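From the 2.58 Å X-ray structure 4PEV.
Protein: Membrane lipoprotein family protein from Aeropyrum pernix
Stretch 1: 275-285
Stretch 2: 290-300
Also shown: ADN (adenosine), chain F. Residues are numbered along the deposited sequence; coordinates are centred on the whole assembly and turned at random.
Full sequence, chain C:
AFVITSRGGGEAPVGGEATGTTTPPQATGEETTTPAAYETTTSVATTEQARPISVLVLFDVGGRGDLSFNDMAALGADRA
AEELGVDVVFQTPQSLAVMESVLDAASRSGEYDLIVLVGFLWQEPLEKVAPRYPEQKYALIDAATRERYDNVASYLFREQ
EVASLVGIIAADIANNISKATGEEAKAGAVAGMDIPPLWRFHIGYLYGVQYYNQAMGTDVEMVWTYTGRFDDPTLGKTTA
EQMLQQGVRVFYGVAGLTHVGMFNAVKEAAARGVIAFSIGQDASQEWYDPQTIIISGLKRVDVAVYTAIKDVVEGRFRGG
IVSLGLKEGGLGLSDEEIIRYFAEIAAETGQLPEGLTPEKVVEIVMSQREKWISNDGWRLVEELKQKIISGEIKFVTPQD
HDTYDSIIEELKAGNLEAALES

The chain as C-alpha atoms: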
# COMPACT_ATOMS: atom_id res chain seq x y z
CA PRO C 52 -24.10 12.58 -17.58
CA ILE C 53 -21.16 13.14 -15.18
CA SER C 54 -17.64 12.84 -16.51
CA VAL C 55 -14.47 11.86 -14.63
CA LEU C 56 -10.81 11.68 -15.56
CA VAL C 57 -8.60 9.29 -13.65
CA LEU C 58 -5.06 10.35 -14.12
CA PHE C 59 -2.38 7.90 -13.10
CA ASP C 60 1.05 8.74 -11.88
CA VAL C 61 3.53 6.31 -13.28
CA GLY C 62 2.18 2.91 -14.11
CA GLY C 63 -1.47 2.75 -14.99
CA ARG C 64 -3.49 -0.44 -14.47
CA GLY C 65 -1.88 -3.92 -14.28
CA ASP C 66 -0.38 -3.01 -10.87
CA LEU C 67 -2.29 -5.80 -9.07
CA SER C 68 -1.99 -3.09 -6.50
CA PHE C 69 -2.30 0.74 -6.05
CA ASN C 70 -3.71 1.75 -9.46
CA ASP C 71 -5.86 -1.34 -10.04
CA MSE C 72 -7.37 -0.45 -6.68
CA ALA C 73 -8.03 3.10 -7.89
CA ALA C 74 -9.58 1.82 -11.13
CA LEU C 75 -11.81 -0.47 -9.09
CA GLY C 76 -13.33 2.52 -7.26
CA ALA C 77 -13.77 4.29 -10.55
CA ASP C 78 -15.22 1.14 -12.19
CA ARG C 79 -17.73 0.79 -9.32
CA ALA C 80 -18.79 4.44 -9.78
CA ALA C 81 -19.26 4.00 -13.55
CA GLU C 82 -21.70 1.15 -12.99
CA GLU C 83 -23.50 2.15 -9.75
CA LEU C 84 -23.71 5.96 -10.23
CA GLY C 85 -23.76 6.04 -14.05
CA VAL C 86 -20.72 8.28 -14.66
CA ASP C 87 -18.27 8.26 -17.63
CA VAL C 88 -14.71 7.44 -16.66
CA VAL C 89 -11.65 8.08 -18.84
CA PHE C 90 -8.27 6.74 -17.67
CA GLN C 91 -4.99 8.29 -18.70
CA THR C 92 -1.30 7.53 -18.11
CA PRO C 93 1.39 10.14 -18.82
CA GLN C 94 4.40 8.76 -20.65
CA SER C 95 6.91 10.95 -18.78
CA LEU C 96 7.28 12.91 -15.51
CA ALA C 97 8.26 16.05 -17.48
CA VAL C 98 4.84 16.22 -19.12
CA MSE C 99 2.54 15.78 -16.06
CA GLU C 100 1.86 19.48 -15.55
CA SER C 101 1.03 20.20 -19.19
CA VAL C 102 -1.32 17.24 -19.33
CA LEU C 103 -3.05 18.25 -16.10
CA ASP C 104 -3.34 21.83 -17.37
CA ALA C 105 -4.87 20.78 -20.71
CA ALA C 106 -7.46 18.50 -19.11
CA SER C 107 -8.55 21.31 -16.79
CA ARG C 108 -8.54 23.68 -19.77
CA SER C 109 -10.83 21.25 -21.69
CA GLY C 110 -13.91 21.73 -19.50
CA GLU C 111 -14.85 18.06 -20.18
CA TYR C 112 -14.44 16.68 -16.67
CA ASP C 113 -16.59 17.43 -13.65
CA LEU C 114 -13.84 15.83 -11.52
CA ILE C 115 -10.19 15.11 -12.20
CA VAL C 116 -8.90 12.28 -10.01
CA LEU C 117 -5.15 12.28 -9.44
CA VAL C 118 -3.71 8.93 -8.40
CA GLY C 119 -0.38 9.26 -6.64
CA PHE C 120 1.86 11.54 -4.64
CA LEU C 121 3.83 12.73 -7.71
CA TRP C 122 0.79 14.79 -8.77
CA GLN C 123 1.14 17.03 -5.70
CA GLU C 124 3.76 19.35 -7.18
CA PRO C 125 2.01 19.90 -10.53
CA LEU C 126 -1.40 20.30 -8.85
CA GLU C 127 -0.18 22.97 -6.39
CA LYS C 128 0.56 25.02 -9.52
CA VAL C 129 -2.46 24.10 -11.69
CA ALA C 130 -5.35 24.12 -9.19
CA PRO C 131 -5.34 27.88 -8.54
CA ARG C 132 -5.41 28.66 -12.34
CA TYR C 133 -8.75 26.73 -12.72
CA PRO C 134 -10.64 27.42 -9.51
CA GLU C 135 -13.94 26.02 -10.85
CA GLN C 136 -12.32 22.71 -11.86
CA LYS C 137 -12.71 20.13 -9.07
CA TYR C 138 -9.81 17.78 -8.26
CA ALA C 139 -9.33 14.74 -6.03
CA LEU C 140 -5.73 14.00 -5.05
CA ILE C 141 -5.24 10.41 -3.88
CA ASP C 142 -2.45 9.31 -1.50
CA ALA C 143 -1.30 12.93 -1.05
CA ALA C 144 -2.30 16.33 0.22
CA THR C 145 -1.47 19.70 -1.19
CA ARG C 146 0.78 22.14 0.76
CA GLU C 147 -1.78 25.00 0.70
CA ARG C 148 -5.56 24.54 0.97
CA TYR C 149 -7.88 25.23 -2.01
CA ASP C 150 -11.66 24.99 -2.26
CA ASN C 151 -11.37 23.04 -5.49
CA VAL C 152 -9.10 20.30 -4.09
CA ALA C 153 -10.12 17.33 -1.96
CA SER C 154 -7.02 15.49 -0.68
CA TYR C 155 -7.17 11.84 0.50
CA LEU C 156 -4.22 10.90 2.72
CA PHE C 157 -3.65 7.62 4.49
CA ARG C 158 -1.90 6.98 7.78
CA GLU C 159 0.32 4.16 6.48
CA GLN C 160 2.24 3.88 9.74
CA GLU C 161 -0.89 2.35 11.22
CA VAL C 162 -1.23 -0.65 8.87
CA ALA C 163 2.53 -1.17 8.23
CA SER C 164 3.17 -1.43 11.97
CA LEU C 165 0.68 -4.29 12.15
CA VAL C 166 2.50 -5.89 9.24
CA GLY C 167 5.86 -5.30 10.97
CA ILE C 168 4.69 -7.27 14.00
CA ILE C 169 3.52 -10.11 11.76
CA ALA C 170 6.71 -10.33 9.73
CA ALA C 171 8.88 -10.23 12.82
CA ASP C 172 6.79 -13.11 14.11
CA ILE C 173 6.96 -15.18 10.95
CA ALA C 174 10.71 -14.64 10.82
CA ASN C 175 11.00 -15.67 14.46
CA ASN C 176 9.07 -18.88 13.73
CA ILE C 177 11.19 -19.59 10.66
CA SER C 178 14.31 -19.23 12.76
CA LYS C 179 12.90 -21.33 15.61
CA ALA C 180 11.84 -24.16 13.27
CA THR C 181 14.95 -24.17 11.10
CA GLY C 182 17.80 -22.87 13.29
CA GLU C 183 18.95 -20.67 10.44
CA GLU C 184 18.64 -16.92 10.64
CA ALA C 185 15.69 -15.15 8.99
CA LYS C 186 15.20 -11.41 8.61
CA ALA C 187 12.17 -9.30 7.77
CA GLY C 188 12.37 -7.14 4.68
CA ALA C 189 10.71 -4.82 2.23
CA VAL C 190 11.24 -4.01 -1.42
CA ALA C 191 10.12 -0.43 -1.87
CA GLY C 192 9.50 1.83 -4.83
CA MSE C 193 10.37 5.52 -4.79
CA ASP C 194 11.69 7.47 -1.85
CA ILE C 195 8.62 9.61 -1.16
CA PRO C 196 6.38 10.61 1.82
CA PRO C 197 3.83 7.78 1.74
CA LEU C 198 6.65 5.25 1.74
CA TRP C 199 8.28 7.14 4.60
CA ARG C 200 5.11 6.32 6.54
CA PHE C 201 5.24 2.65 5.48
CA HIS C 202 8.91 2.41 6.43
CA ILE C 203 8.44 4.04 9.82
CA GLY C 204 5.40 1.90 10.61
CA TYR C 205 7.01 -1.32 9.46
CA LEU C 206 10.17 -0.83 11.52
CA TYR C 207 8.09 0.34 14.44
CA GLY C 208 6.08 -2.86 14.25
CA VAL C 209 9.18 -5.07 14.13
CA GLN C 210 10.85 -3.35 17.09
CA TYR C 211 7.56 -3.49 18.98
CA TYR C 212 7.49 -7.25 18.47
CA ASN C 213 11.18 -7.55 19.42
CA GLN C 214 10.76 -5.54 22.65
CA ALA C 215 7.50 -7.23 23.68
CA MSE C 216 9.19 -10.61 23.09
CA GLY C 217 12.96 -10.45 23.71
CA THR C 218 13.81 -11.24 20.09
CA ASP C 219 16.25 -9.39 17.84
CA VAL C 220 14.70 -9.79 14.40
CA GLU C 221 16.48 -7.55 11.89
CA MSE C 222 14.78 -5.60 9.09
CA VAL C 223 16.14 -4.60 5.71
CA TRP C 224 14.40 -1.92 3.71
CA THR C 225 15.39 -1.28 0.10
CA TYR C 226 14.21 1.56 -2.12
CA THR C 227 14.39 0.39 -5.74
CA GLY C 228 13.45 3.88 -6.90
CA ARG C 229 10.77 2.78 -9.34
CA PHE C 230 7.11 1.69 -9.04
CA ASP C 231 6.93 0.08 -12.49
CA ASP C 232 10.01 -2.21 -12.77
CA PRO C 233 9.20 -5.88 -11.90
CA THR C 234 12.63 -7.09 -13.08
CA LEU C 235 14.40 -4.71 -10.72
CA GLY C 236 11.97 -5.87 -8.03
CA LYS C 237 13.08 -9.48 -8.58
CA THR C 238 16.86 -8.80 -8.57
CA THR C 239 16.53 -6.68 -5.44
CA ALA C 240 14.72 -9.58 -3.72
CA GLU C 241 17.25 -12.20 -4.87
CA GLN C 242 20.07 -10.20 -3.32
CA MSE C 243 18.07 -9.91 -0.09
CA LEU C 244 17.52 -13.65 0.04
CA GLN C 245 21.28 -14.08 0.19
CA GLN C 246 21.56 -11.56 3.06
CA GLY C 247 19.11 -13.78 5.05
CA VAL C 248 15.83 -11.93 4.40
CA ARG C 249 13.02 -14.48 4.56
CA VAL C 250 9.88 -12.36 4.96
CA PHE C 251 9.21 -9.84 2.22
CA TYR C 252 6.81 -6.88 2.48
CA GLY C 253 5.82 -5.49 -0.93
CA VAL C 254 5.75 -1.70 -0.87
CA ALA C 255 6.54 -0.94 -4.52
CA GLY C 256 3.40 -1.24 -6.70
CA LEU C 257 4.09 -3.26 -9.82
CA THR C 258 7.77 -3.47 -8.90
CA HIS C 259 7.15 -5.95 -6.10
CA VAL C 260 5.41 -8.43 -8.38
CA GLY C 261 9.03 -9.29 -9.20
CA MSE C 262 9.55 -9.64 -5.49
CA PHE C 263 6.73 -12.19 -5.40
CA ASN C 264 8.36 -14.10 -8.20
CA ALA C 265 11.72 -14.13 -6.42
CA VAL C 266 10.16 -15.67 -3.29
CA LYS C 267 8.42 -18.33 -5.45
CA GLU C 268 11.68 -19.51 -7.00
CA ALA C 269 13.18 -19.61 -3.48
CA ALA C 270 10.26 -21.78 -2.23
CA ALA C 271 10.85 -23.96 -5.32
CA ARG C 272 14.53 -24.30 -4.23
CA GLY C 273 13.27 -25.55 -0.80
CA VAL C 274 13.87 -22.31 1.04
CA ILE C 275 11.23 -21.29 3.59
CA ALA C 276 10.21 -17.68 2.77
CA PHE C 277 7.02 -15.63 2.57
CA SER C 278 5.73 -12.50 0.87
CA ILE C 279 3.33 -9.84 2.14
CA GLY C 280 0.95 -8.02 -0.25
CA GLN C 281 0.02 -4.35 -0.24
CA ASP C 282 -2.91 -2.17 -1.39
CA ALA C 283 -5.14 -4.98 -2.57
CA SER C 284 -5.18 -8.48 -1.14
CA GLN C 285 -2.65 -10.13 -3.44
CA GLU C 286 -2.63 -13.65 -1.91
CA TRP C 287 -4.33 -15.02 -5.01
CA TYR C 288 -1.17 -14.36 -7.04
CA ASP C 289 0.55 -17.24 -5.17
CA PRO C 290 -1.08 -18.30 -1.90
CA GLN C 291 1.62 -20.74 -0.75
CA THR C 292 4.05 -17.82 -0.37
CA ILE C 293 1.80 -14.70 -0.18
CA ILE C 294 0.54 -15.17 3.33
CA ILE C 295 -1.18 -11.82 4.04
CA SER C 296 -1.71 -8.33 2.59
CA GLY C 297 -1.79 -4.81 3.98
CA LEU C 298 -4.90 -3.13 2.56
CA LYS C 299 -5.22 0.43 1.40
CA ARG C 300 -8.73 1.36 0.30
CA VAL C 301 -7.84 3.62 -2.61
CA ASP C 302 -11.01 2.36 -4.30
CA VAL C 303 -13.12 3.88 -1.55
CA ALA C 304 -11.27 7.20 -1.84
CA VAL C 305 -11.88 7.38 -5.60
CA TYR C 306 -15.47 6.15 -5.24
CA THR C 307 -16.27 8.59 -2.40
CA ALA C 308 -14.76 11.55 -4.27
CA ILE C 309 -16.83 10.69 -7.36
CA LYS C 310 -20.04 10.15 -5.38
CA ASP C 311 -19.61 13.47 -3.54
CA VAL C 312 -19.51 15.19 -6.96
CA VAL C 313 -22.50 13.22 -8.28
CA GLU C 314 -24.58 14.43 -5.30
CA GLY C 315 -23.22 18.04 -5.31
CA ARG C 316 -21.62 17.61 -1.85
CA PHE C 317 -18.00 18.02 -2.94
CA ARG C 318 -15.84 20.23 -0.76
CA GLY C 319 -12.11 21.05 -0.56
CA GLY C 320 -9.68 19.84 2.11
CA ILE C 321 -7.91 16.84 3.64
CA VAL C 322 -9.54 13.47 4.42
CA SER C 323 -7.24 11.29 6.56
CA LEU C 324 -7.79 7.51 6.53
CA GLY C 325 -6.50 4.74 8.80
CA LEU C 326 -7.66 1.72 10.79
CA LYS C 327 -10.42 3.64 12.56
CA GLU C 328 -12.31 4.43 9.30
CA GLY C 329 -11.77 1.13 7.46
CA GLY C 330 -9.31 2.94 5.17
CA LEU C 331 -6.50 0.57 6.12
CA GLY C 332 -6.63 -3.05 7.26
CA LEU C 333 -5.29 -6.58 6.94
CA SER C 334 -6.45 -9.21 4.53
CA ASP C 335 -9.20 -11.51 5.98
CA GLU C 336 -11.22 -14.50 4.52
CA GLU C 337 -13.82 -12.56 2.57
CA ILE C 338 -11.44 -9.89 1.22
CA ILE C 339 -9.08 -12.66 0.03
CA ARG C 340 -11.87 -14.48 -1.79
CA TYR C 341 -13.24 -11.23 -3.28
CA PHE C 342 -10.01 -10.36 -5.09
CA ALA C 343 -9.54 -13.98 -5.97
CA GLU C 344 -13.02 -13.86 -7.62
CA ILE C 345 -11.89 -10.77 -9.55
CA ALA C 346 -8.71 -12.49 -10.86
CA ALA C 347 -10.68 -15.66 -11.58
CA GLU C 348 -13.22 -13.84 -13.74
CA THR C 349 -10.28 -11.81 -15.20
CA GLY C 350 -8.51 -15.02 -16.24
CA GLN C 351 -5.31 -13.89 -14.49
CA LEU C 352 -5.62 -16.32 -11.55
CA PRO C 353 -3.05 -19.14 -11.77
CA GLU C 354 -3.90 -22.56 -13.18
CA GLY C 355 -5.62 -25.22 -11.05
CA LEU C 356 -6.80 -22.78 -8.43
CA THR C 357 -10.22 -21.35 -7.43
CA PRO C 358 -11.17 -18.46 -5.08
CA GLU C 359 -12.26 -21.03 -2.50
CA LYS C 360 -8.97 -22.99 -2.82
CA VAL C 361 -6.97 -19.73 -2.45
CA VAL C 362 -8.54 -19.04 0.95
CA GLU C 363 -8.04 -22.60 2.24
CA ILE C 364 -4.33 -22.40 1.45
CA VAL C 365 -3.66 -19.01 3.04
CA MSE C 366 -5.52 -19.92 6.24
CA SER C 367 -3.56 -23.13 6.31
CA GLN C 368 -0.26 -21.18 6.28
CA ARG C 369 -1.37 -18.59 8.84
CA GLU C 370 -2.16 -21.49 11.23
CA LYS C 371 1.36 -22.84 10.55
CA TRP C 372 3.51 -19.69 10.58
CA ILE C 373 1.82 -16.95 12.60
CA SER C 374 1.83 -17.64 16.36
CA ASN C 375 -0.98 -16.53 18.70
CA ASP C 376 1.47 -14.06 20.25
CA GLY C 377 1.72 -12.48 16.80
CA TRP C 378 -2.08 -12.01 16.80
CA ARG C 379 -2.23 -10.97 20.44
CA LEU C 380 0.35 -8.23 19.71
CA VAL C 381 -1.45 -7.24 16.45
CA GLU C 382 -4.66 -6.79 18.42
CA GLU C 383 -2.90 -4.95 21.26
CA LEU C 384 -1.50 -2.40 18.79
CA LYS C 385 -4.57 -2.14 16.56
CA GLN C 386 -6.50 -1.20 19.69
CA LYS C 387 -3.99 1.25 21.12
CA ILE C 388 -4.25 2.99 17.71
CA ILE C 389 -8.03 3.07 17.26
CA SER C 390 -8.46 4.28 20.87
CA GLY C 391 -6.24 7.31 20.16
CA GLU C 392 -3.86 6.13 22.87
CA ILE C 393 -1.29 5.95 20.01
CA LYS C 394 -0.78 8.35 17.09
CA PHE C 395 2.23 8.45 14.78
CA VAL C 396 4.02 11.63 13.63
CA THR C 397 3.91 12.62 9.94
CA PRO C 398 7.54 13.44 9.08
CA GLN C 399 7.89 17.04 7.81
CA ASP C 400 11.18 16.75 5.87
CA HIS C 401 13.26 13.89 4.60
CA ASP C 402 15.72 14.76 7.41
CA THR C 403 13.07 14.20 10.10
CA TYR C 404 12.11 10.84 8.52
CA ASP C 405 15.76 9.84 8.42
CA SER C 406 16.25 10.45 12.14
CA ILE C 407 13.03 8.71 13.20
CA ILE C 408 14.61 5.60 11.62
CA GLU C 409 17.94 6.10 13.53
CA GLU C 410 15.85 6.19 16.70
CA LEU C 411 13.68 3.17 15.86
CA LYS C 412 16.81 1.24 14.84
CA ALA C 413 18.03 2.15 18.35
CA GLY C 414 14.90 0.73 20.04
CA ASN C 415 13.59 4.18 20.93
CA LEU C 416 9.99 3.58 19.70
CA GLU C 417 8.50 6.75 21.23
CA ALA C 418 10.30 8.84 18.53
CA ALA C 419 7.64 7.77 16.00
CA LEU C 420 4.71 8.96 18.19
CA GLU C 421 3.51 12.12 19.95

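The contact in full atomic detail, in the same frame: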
# COMPACT_ATOMS: atom_id res chain seq x y z
N ILE C 275 12.46 -21.73 2.94
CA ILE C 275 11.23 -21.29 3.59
C ILE C 275 11.21 -19.76 3.67
O ILE C 275 11.93 -19.17 4.48
CB ILE C 275 11.09 -21.91 4.99
CG1 ILE C 275 10.85 -23.42 4.85
CG2 ILE C 275 9.95 -21.25 5.75
CD1 ILE C 275 11.05 -24.20 6.14
N ALA C 276 10.37 -19.14 2.83
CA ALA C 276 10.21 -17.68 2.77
C ALA C 276 8.79 -17.28 2.41
O ALA C 276 8.08 -18.02 1.75
CB ALA C 276 11.18 -17.08 1.76
N PHE C 277 8.39 -16.08 2.80
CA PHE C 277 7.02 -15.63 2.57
C PHE C 277 6.96 -14.18 2.12
O PHE C 277 7.83 -13.39 2.46
CB PHE C 277 6.20 -15.78 3.86
CG PHE C 277 6.05 -17.20 4.30
CD1 PHE C 277 5.05 -18.01 3.76
CD2 PHE C 277 6.89 -17.74 5.27
CE1 PHE C 277 4.92 -19.32 4.17
CE2 PHE C 277 6.76 -19.05 5.68
CZ PHE C 277 5.77 -19.84 5.13
N SER C 278 5.93 -13.85 1.34
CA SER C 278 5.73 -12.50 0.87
C SER C 278 4.51 -11.90 1.56
O SER C 278 3.64 -12.63 2.04
CB SER C 278 5.53 -12.49 -0.66
OG SER C 278 6.68 -12.94 -1.36
N ILE C 279 4.46 -10.58 1.59
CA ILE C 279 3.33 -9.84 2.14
C ILE C 279 2.83 -8.78 1.14
O ILE C 279 3.58 -7.89 0.73
CB ILE C 279 3.71 -9.18 3.47
CG1 ILE C 279 4.28 -10.25 4.42
CG2 ILE C 279 2.51 -8.43 4.05
CD1 ILE C 279 4.62 -9.78 5.83
N GLY C 280 1.55 -8.89 0.76
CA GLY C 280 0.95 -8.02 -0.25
C GLY C 280 0.61 -6.64 0.27
O GLY C 280 0.53 -6.44 1.48
N GLN C 281 0.42 -5.70 -0.63
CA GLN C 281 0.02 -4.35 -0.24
C GLN C 281 -0.98 -3.76 -1.23
O GLN C 281 -0.89 -4.01 -2.43
CB GLN C 281 1.24 -3.44 -0.09
CG GLN C 281 0.97 -2.02 0.40
CD GLN C 281 0.15 -1.94 1.68
OE1 GLN C 281 0.40 -2.66 2.67
NE2 GLN C 281 -0.85 -1.05 1.69
N ASP C 282 -1.92 -2.99 -0.67
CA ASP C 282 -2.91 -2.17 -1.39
C ASP C 282 -4.15 -3.00 -1.60
O ASP C 282 -5.15 -2.78 -0.91
CB ASP C 282 -2.37 -1.52 -2.68
CG ASP C 282 -1.23 -0.54 -2.41
OD1 ASP C 282 -1.38 0.23 -1.42
OD2 ASP C 282 -0.21 -0.53 -3.16
N ALA C 283 -4.09 -3.96 -2.51
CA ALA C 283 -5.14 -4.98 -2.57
C ALA C 283 -4.66 -6.19 -1.80
O ALA C 283 -3.50 -6.25 -1.37
CB ALA C 283 -5.44 -5.36 -4.01
N SER C 284 -5.57 -7.14 -1.58
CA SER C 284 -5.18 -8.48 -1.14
C SER C 284 -4.61 -9.17 -2.37
O SER C 284 -5.35 -9.38 -3.34
CB SER C 284 -6.36 -9.29 -0.59
OG SER C 284 -6.33 -10.65 -1.04
N GLN C 285 -3.34 -9.54 -2.30
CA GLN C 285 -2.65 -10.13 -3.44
C GLN C 285 -2.32 -11.62 -3.26
O GLN C 285 -1.54 -12.18 -4.03
CB GLN C 285 -1.39 -9.33 -3.73
CG GLN C 285 -1.68 -7.88 -4.09
CD GLN C 285 -0.42 -7.05 -4.20
OE1 GLN C 285 0.26 -6.79 -3.21
NE2 GLN C 285 -0.10 -6.62 -5.40
N PRO C 290 -0.67 -18.25 -3.30
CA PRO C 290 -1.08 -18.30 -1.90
C PRO C 290 -0.15 -19.10 -0.97
O PRO C 290 -0.18 -18.91 0.26
CB PRO C 290 -2.48 -18.94 -1.97
CG PRO C 290 -2.77 -19.16 -3.43
CD PRO C 290 -1.44 -19.21 -4.10
N GLN C 291 0.65 -19.99 -1.53
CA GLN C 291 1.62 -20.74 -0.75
C GLN C 291 2.62 -19.79 -0.12
O GLN C 291 2.98 -19.96 1.04
CB GLN C 291 2.36 -21.76 -1.63
CG GLN C 291 1.55 -23.00 -2.00
CD GLN C 291 1.86 -23.51 -3.41
OE1 GLN C 291 2.06 -22.72 -4.34
NE2 GLN C 291 1.90 -24.83 -3.57
N THR C 292 3.05 -18.79 -0.86
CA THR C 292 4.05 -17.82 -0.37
C THR C 292 3.49 -16.44 0.06
O THR C 292 4.11 -15.76 0.89
CB THR C 292 5.19 -17.62 -1.40
OG1 THR C 292 4.67 -17.03 -2.61
CG2 THR C 292 5.88 -18.97 -1.71
N ILE C 293 2.35 -16.03 -0.49
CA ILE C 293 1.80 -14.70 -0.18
C ILE C 293 0.81 -14.89 0.94
O ILE C 293 -0.35 -15.18 0.71
CB ILE C 293 1.16 -14.02 -1.41
CG1 ILE C 293 2.19 -13.92 -2.53
CG2 ILE C 293 0.70 -12.60 -1.07
CD1 ILE C 293 1.62 -13.54 -3.89
N ILE C 294 1.28 -14.71 2.16
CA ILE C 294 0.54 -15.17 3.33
C ILE C 294 -0.50 -14.15 3.84
O ILE C 294 -1.48 -14.54 4.46
CB ILE C 294 1.53 -15.58 4.44
CG1 ILE C 294 0.90 -16.57 5.42
CG2 ILE C 294 2.09 -14.36 5.17
CD1 ILE C 294 1.81 -16.94 6.57
N ILE C 295 -0.30 -12.87 3.55
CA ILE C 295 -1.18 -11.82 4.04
C ILE C 295 -0.94 -10.54 3.23
O ILE C 295 0.06 -10.43 2.55
CB ILE C 295 -0.96 -11.55 5.55
CG1 ILE C 295 -2.14 -10.78 6.16
CG2 ILE C 295 0.34 -10.80 5.79
CD1 ILE C 295 -2.42 -11.15 7.60
N SER C 296 -1.86 -9.59 3.31
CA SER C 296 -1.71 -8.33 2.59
C SER C 296 -2.14 -7.15 3.45
O SER C 296 -3.20 -7.20 4.09
CB SER C 296 -2.54 -8.34 1.29
OG SER C 296 -2.18 -9.44 0.45
N GLY C 297 -1.33 -6.10 3.47
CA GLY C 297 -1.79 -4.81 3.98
C GLY C 297 -2.78 -4.22 2.98
O GLY C 297 -2.55 -4.28 1.78
N LEU C 298 -3.89 -3.68 3.46
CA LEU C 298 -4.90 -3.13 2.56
C LEU C 298 -4.89 -1.64 2.63
O LEU C 298 -4.75 -1.08 3.70
CB LEU C 298 -6.31 -3.59 2.93
CG LEU C 298 -6.54 -5.09 2.89
CD1 LEU C 298 -7.88 -5.38 3.53
CD2 LEU C 298 -6.49 -5.60 1.46
N LYS C 299 -5.07 -1.01 1.48
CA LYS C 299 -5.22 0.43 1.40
C LYS C 299 -6.41 0.66 0.48
O LYS C 299 -6.37 0.29 -0.69
CB LYS C 299 -3.96 1.06 0.83
CG LYS C 299 -4.01 2.57 0.77
CD LYS C 299 -2.68 3.23 1.15
CE LYS C 299 -1.86 3.66 -0.05
NZ LYS C 299 -0.65 4.43 0.35
N ARG C 300 -7.47 1.24 1.03
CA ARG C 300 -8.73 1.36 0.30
C ARG C 300 -8.78 2.58 -0.60
O ARG C 300 -9.64 3.46 -0.45
CB ARG C 300 -9.90 1.35 1.28
CG ARG C 300 -9.95 0.12 2.18
CD ARG C 300 -9.83 -1.19 1.39
NE ARG C 300 -10.86 -1.29 0.37
CZ ARG C 300 -12.08 -1.78 0.58
NH1 ARG C 300 -12.42 -2.25 1.77
NH2 ARG C 300 -12.96 -1.82 -0.40
O5' ADN F . 2.63 -0.38 -3.53
C5' ADN F . 3.01 0.26 -2.29
C4' ADN F . 2.72 1.76 -2.21
O4' ADN F . 3.50 2.51 -3.14
C3' ADN F . 1.29 2.21 -2.48
O3' ADN F . 0.43 2.02 -1.35
C2' ADN F . 1.48 3.67 -2.87
O2' ADN F . 1.59 4.55 -1.73
C1' ADN F . 2.79 3.65 -3.61
N9 ADN F . 2.57 3.50 -5.06
C8 ADN F . 2.31 2.36 -5.74
N7 ADN F . 2.19 2.59 -7.08
C5 ADN F . 2.39 3.92 -7.25
C6 ADN F . 2.40 4.87 -8.38
N6 ADN F . 2.17 4.42 -9.63
N1 ADN F . 2.63 6.18 -8.12
C2 ADN F . 2.86 6.64 -6.88
N3 ADN F . 2.86 5.84 -5.80
C4 ADN F . 2.63 4.51 -5.92
O HOH W 1 5.42 -14.57 -3.34

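Strands 277-282 and 293-299 run side by side in the same direction, their axes 20° apart and 4.2 Å from each other at closest approach. The parallel assignment rests on six backbone hydrogen bonds in which Ser 278, Gly 280 and Asp 282 each use both N and O. Ser 278 N donates to Thr 292 O (2.7 Å, 172° at hydrogen) and Ser 278 O accepts from Ile 294 N (3.1 Å). Gly 280 N reaches Ile 295 O (2.8 Å), and Gly 297 N reaches Gly 280 O (2.7 Å). Asp 282 N meets Gly 297 O at 2.8 Å with a bent 134° angle, whereas Lys 299 N to Asp 282 O (3.0 Å) is nearly straight at 174°. The acceptor step from Thr 292 to Ile 295 is three residues rather than two, so the register slips by one. Ile 294, with phi/psi of -85/-25, departs from extended geometry at this point, and its CB points toward the first strand.

That orientation brings Ile 294 CB within 4.3 Å of Phe 277 CD1, an apolar contact made obliquely to the ring. Phe 277 is in the m rotamer with chi2 of -83°, which leaves the ring edge facing the carbonyls of the second stretch; CE1 lies 3.7 Å from Gln 291 O. Further along, Ile 279 (m, t) and Ile 295 (t, with chi2 off-well at 147°) touch through their CG2 methyls at 3.7 Å, while the end of Ile 295 leads away.

Ser 278 and Ile 293 share the other face, along with Ser 296. Ser 278 CB and Ile 293 CG1 are 4.1 Å apart, and Ile 293, m and t, extends its CD1 to 3.4 Å from Gln 285 O. A water joins the polar groups nearby: it lies 2.9 Å from Ser 278 OG and donates to Thr 292 OG1 at 2.7 Å.

The two glycines coincide with close packing. The CA atoms of Gly 280 and Ser 296 are only 3.9 Å apart, and an ideal CB on Gly 280 would fall 2.4 Å from Ser 296 OG, a clash. Ser 296, at chi1 -57° (m), instead places that OG 3.0 Å from Gln 285 N. Gln 285 folds back within its own stretch, its OE1 accepting from Gln 281 N at 2.8 Å, which ties the loop to the strand edge. On Gly 297 the absent side chain leaves room beside Gln 281.

Asp 282 has an unusual phi/psi of 91/-73, and its CB points away from the second stretch. With chi1 at -63° (m), its carboxylate nevertheless returns, bringing OD1 within 3.5 Å of Lys 299 CB. The same carboxylate binds adenosine, OD1 accepting from O3' at 2.5 Å and OD2 from O5' at 2.9 Å. Lys 299, t at chi1 (-177°) but off-well at chi2 (140°) and chi3 (100°), carries NZ to ribose O2' at 3.1 Å, with a weak bond to O3' at 3.1 Å. The paired strand ends thus converge on one sugar.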